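Local coordinates for protein polyhedrin (Operophtera brumata cypovirus 19, PDB 5A99) that forms the crystalline matrix of cypovirus polyhedra, the microcrystalline occlusion bodies that probably protect embedded virus particles outside the insect host, at residues L37-I49 with Q65-Y78. Residues are numbered along the deposited sequence; the frame is centred on the assembly and turned at random.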
loop_
_atom_site.group_PDB
_atom_site.type_symbol
_atom_site.label_atom_id
_atom_site.label_comp_id
_atom_site.label_asym_id
_atom_site.label_seq_id
_atom_site.Cartn_x
_atom_site.Cartn_y
_atom_site.Cartn_z
ATOM N N LEU A 37 10.554 0.651 12.866
ATOM C CA LEU A 37 10.570 -0.730 13.280
ATOM C C LEU A 37 11.980 -1.236 13.009
ATOM O O LEU A 37 12.417 -1.320 11.858
ATOM C CB LEU A 37 9.516 -1.536 12.521
ATOM C CG LEU A 37 9.466 -3.033 12.836
ATOM C CD1 LEU A 37 9.359 -3.293 14.330
ATOM C CD2 LEU A 37 8.299 -3.691 12.081
ATOM N N VAL A 38 12.703 -1.517 14.084
ATOM C CA VAL A 38 14.092 -1.935 13.982
ATOM C C VAL A 38 14.162 -3.416 14.287
ATOM O O VAL A 38 13.741 -3.860 15.353
ATOM C CB VAL A 38 14.981 -1.183 14.972
ATOM C CG1 VAL A 38 16.473 -1.587 14.792
ATOM C CG2 VAL A 38 14.787 0.301 14.813
ATOM N N LEU A 39 14.697 -4.175 13.348
ATOM C CA LEU A 39 14.775 -5.624 13.506
ATOM C C LEU A 39 16.218 -6.067 13.664
ATOM O O LEU A 39 17.060 -5.802 12.804
ATOM C CB LEU A 39 14.132 -6.308 12.302
ATOM C CG LEU A 39 12.695 -5.833 12.073
ATOM C CD1 LEU A 39 12.149 -6.266 10.731
ATOM C CD2 LEU A 39 11.814 -6.344 13.202
ATOM N N TYR A 40 16.501 -6.726 14.778
ATOM C CA TYR A 40 17.835 -7.222 15.044
ATOM C C TYR A 40 17.919 -8.659 14.587
ATOM O O TYR A 40 17.222 -9.537 15.095
ATOM C CB TYR A 40 18.162 -7.072 16.525
ATOM C CG TYR A 40 17.958 -5.652 16.996
ATOM C CD1 TYR A 40 18.962 -4.696 16.855
ATOM C CD2 TYR A 40 16.747 -5.256 17.543
ATOM C CE1 TYR A 40 18.766 -3.390 17.272
ATOM C CE2 TYR A 40 16.544 -3.962 17.963
ATOM C CZ TYR A 40 17.552 -3.033 17.822
ATOM O OH TYR A 40 17.345 -1.742 18.235
ATOM N N MET A 41 18.776 -8.884 13.605
ATOM C CA MET A 41 18.808 -10.153 12.907
ATOM C C MET A 41 19.806 -11.111 13.571
ATOM O O MET A 41 20.530 -10.750 14.510
ATOM C CB MET A 41 19.136 -9.923 11.422
ATOM C CG MET A 41 18.285 -8.833 10.728
ATOM S SD MET A 41 16.481 -8.898 10.931
ATOM C CE MET A 41 16.124 -10.380 9.999
ATOM N N LYS A 42 19.829 -12.338 13.084
ATOM C CA LYS A 42 20.589 -13.408 13.719
ATOM C C LYS A 42 22.104 -13.244 13.519
ATOM O O LYS A 42 22.905 -13.852 14.235
ATOM C CB LYS A 42 20.080 -14.760 13.209
ATOM C CG LYS A 42 18.649 -15.032 13.652
ATOM C CD LYS A 42 18.091 -16.376 13.195
ATOM C CE LYS A 42 16.802 -16.695 13.960
ATOM N NZ LYS A 42 16.182 -17.987 13.610
ATOM N N ASP A 43 22.499 -12.390 12.578
ATOM C CA ASP A 43 23.922 -12.096 12.385
ATOM C C ASP A 43 24.328 -10.788 13.067
ATOM O O ASP A 43 25.436 -10.266 12.859
ATOM C CB ASP A 43 24.268 -12.069 10.890
ATOM C CG ASP A 43 23.493 -11.011 10.112
ATOM O OD1 ASP A 43 22.624 -10.314 10.693
ATOM O OD2 ASP A 43 23.741 -10.895 8.891
ATOM N N SER A 44 23.404 -10.275 13.876
ATOM C CA SER A 44 23.540 -8.993 14.572
ATOM C C SER A 44 23.415 -7.768 13.683
ATOM O O SER A 44 23.536 -6.639 14.170
ATOM C CB SER A 44 24.840 -8.917 15.374
ATOM O OG SER A 44 24.767 -9.771 16.492
ATOM N N SER A 45 23.159 -7.977 12.394
ATOM C CA SER A 45 22.863 -6.863 11.503
ATOM C C SER A 45 21.479 -6.312 11.850
ATOM O O SER A 45 20.673 -6.991 12.495
ATOM C CB SER A 45 22.956 -7.286 10.026
ATOM O OG SER A 45 21.829 -8.036 9.594
ATOM N N LEU A 46 21.217 -5.068 11.453
ATOM C CA LEU A 46 19.907 -4.466 11.657
ATOM C C LEU A 46 19.200 -4.250 10.339
ATOM O O LEU A 46 19.801 -3.798 9.356
ATOM C CB LEU A 46 20.018 -3.098 12.344
ATOM C CG LEU A 46 20.143 -3.037 13.862
ATOM C CD1 LEU A 46 21.458 -3.688 14.312
ATOM C CD2 LEU A 46 20.059 -1.590 14.327
ATOM N N GLN A 47 17.908 -4.546 10.340
ATOM C CA GLN A 47 17.027 -4.069 9.298
ATOM C C GLN A 47 16.119 -2.991 9.902
ATOM O O GLN A 47 15.402 -3.236 10.871
ATOM C CB GLN A 47 16.194 -5.204 8.711
ATOM C CG GLN A 47 15.250 -4.729 7.628
ATOM C CD GLN A 47 14.646 -5.860 6.827
ATOM O OE1 GLN A 47 14.618 -5.811 5.599
ATOM N NE2 GLN A 47 14.146 -6.877 7.516
ATOM N N ILE A 48 16.181 -1.799 9.320
ATOM C CA ILE A 48 15.405 -0.653 9.769
ATOM C C ILE A 48 14.288 -0.365 8.783
ATOM O O ILE A 48 14.505 -0.270 7.578
ATOM C CB ILE A 48 16.304 0.607 9.928
ATOM C CG1 ILE A 48 17.462 0.305 10.877
ATOM C CG2 ILE A 48 15.497 1.806 10.434
ATOM C CD1 ILE A 48 18.358 1.499 11.179
ATOM N N ILE A 49 13.078 -0.259 9.309
ATOM C CA ILE A 49 11.924 0.151 8.519
ATOM C C ILE A 49 11.420 1.439 9.148
ATOM O O ILE A 49 11.074 1.460 10.328
ATOM C CB ILE A 49 10.824 -0.923 8.534
ATOM C CG1 ILE A 49 11.337 -2.221 7.901
ATOM C CG2 ILE A 49 9.594 -0.461 7.773
ATOM C CD1 ILE A 49 10.375 -3.358 8.010
ATOM N N GLN A 65 8.024 -9.526 4.721
ATOM C CA GLN A 65 8.487 -8.157 4.647
ATOM C C GLN A 65 9.327 -7.799 5.863
ATOM O O GLN A 65 9.858 -6.696 5.936
ATOM C CB GLN A 65 7.289 -7.217 4.496
ATOM C CG GLN A 65 6.447 -7.569 3.281
ATOM C CD GLN A 65 5.102 -6.872 3.281
ATOM O OE1 GLN A 65 4.468 -6.720 4.322
ATOM N NE2 GLN A 65 4.666 -6.435 2.111
ATOM N N LEU A 66 9.462 -8.745 6.799
ATOM C CA LEU A 66 10.225 -8.540 8.035
ATOM C C LEU A 66 11.529 -9.347 8.069
ATOM O O LEU A 66 12.514 -8.933 8.674
ATOM C CB LEU A 66 9.370 -8.912 9.255
ATOM C CG LEU A 66 8.085 -8.094 9.468
ATOM C CD1 LEU A 66 7.186 -8.736 10.524
ATOM C CD2 LEU A 66 8.430 -6.678 9.837
ATOM N N VAL A 67 11.534 -10.502 7.429
ATOM C CA VAL A 67 12.734 -11.325 7.396
ATOM C C VAL A 67 13.796 -10.626 6.545
ATOM O O VAL A 67 13.498 -9.664 5.833
ATOM C CB VAL A 67 12.443 -12.711 6.809
ATOM C CG1 VAL A 67 11.452 -13.452 7.677
ATOM C CG2 VAL A 67 11.928 -12.596 5.375
ATOM N N LEU A 68 15.033 -11.090 6.634
ATOM C CA LEU A 68 16.066 -10.680 5.688
ATOM C C LEU A 68 16.871 -11.911 5.264
ATOM O O LEU A 68 17.434 -12.605 6.100
ATOM C CB LEU A 68 16.982 -9.615 6.306
ATOM C CG LEU A 68 17.871 -8.835 5.328
ATOM C CD1 LEU A 68 18.400 -7.552 5.993
ATOM C CD2 LEU A 68 19.027 -9.689 4.822
ATOM N N PRO A 69 16.997 -12.146 3.956
ATOM C CA PRO A 69 16.648 -11.218 2.881
ATOM C C PRO A 69 15.160 -11.177 2.553
ATOM O O PRO A 69 14.389 -12.101 2.870
ATOM C CB PRO A 69 17.431 -11.775 1.686
ATOM C CG PRO A 69 17.478 -13.244 1.944
ATOM C CD PRO A 69 17.583 -13.397 3.437
ATOM N N ASN A 70 14.765 -10.085 1.905
ATOM C CA ASN A 70 13.420 -9.950 1.372
ATOM C C ASN A 70 13.470 -9.187 0.051
ATOM O O ASN A 70 14.544 -8.774 -0.392
ATOM C CB ASN A 70 12.490 -9.256 2.383
ATOM C CG ASN A 70 12.942 -7.858 2.734
ATOM O OD1 ASN A 70 12.739 -6.909 1.965
ATOM N ND2 ASN A 70 13.529 -7.710 3.916
ATOM N N TYR A 71 12.315 -8.997 -0.580
ATOM C CA TYR A 71 12.290 -8.398 -1.913
ATOM C C TYR A 71 12.636 -6.886 -1.906
ATOM O O TYR A 71 12.989 -6.323 -2.940
ATOM C CB TYR A 71 10.967 -8.711 -2.641
ATOM C CG TYR A 71 9.711 -8.179 -1.979
ATOM C CD1 TYR A 71 9.058 -8.904 -0.987
ATOM C CD2 TYR A 71 9.174 -6.956 -2.354
ATOM C CE1 TYR A 71 7.927 -8.418 -0.384
ATOM C CE2 TYR A 71 8.038 -6.462 -1.758
ATOM C CZ TYR A 71 7.407 -7.197 -0.777
ATOM O OH TYR A 71 6.258 -6.699 -0.182
ATOM N N ARG A 72 12.567 -6.249 -0.739
ATOM C CA ARG A 72 12.998 -4.858 -0.590
ATOM C C ARG A 72 14.497 -4.788 -0.272
ATOM O O ARG A 72 15.208 -3.936 -0.802
ATOM C CB ARG A 72 12.195 -4.157 0.512
ATOM C CG ARG A 72 10.687 -4.215 0.333
ATOM C CD ARG A 72 10.250 -3.630 -1.017
ATOM N NE ARG A 72 10.676 -2.244 -1.178
ATOM C CZ ARG A 72 9.995 -1.192 -0.725
ATOM N NH1 ARG A 72 8.834 -1.357 -0.082
ATOM N NH2 ARG A 72 10.472 0.036 -0.914
ATOM N N ILE A 73 14.959 -5.685 0.600
ATOM C CA ILE A 73 16.390 -5.850 0.904
ATOM C C ILE A 73 16.814 -7.288 0.616
ATOM O O ILE A 73 16.746 -8.172 1.482
ATOM C CB ILE A 73 16.710 -5.522 2.385
ATOM C CG1 ILE A 73 16.219 -4.118 2.744
ATOM C CG2 ILE A 73 18.208 -5.650 2.663
ATOM C CD1 ILE A 73 17.016 -2.991 2.095
ATOM N N ASN A 74 17.250 -7.511 -0.616
ATOM C CA ASN A 74 17.615 -8.836 -1.098
ATOM C C ASN A 74 19.138 -8.943 -1.252
ATOM O O ASN A 74 19.649 -9.141 -2.353
ATOM C CB ASN A 74 16.913 -9.077 -2.435
ATOM C CG ASN A 74 16.764 -10.543 -2.765
ATOM O OD1 ASN A 74 16.725 -11.397 -1.878
ATOM N ND2 ASN A 74 16.679 -10.845 -4.056
ATOM N N ASP A 75 19.860 -8.795 -0.143
ATOM C CA ASP A 75 21.320 -8.734 -0.195
ATOM C C ASP A 75 22.003 -9.923 0.488
ATOM O O ASP A 75 23.218 -9.919 0.674
ATOM C CB ASP A 75 21.840 -7.405 0.379
ATOM C CG ASP A 75 21.324 -7.121 1.780
ATOM O OD1 ASP A 75 21.008 -8.086 2.515
ATOM O OD2 ASP A 75 21.245 -5.925 2.149
ATOM N N GLU A 76 21.219 -10.933 0.861
ATOM C CA GLU A 76 21.765 -12.198 1.340
ATOM C C GLU A 76 21.043 -13.362 0.636
ATOM O O GLU A 76 19.991 -13.169 0.009
ATOM C CB GLU A 76 21.603 -12.317 2.861
ATOM C CG GLU A 76 22.210 -11.157 3.691
ATOM C CD GLU A 76 23.721 -11.281 3.905
ATOM O OE1 GLU A 76 24.329 -12.235 3.372
ATOM O OE2 GLU A 76 24.304 -10.426 4.608
ATOM N N LYS A 77 21.625 -14.557 0.703
ATOM C CA LYS A 77 20.924 -15.778 0.290
ATOM C C LYS A 77 21.235 -16.930 1.237
ATOM O O LYS A 77 22.384 -17.359 1.349
ATOM C CB LYS A 77 21.285 -16.185 -1.140
ATOM C CG LYS A 77 20.492 -17.395 -1.633
ATOM C CD LYS A 77 20.617 -17.599 -3.144
ATOM C CE LYS A 77 19.753 -18.765 -3.636
ATOM N NZ LYS A 77 20.201 -20.097 -3.120
ATOM N N TYR A 78 20.197 -17.434 1.904
ATOM C CA TYR A 78 20.336 -18.536 2.857
ATOM C C TYR A 78 19.568 -19.786 2.417
ATOM O O TYR A 78 19.879 -20.886 2.864
ATOM C CB TYR A 78 19.840 -18.103 4.246
ATOM C CG TYR A 78 20.498 -16.842 4.760
ATOM C CD1 TYR A 78 21.869 -16.660 4.647
ATOM C CD2 TYR A 78 19.748 -15.826 5.341
ATOM C CE1 TYR A 78 22.478 -15.515 5.104
ATOM C CE2 TYR A 78 20.351 -14.667 5.801
ATOM C CZ TYR A 78 21.721 -14.518 5.674
ATOM O OH TYR A 78 22.341 -13.367 6.112
HETATM O O HOH W 1 24.723 -13.224 7.331
HETATM O O HOH W 2 21.078 -11.479 7.368
#
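Leu-66 sets its CD2 methyl against the face of the beta hairpin, 3.7 Å from CD2 of Leu-37 and 3.8 Å from CD1 of Leu-39, its side chain crossing both at about a right angle; Ile-49 borders the same apolar patch. Next to it Met-41, unbranched and bent at chi2 and chi3 (-49° and -68°), curls its CE methyl to 3.9 Å from CB of Leu-68.

Gln-47 brings a buried amide into this packing: with CG anti to the backbone N (chi1 179°) and the chain extended beyond it, the amide reaches the loop backbone. Its OE1 accepts from ND2 of Asn-70 at 2.8 Å, in the carbonyl plane on a lone pair, while NE2 donates a weak bond to Val-67 O. ND2 of Asn-70 also donates to Val-67 O, and its OD1 takes the backbone N of Arg-72 and, from above the carbonyl plane, of Ile-73; the short amide thus joins three points of the loop to Gln-47.

At the hairpin's turn two waters bridge Asp-43 OD2 and Tyr-78 OH, which lie 4.0 Å apart. Asp-43 OD1 accepts from Ser-45 N, an Asx turn overlapping the end of the type I turn Met-41 to Ser-44. This antiparallel hairpin, strands 33-40 and 46-53 of a six-stranded sheet, packs one face against the irregular loop between strand 56-61 and helix 81-92.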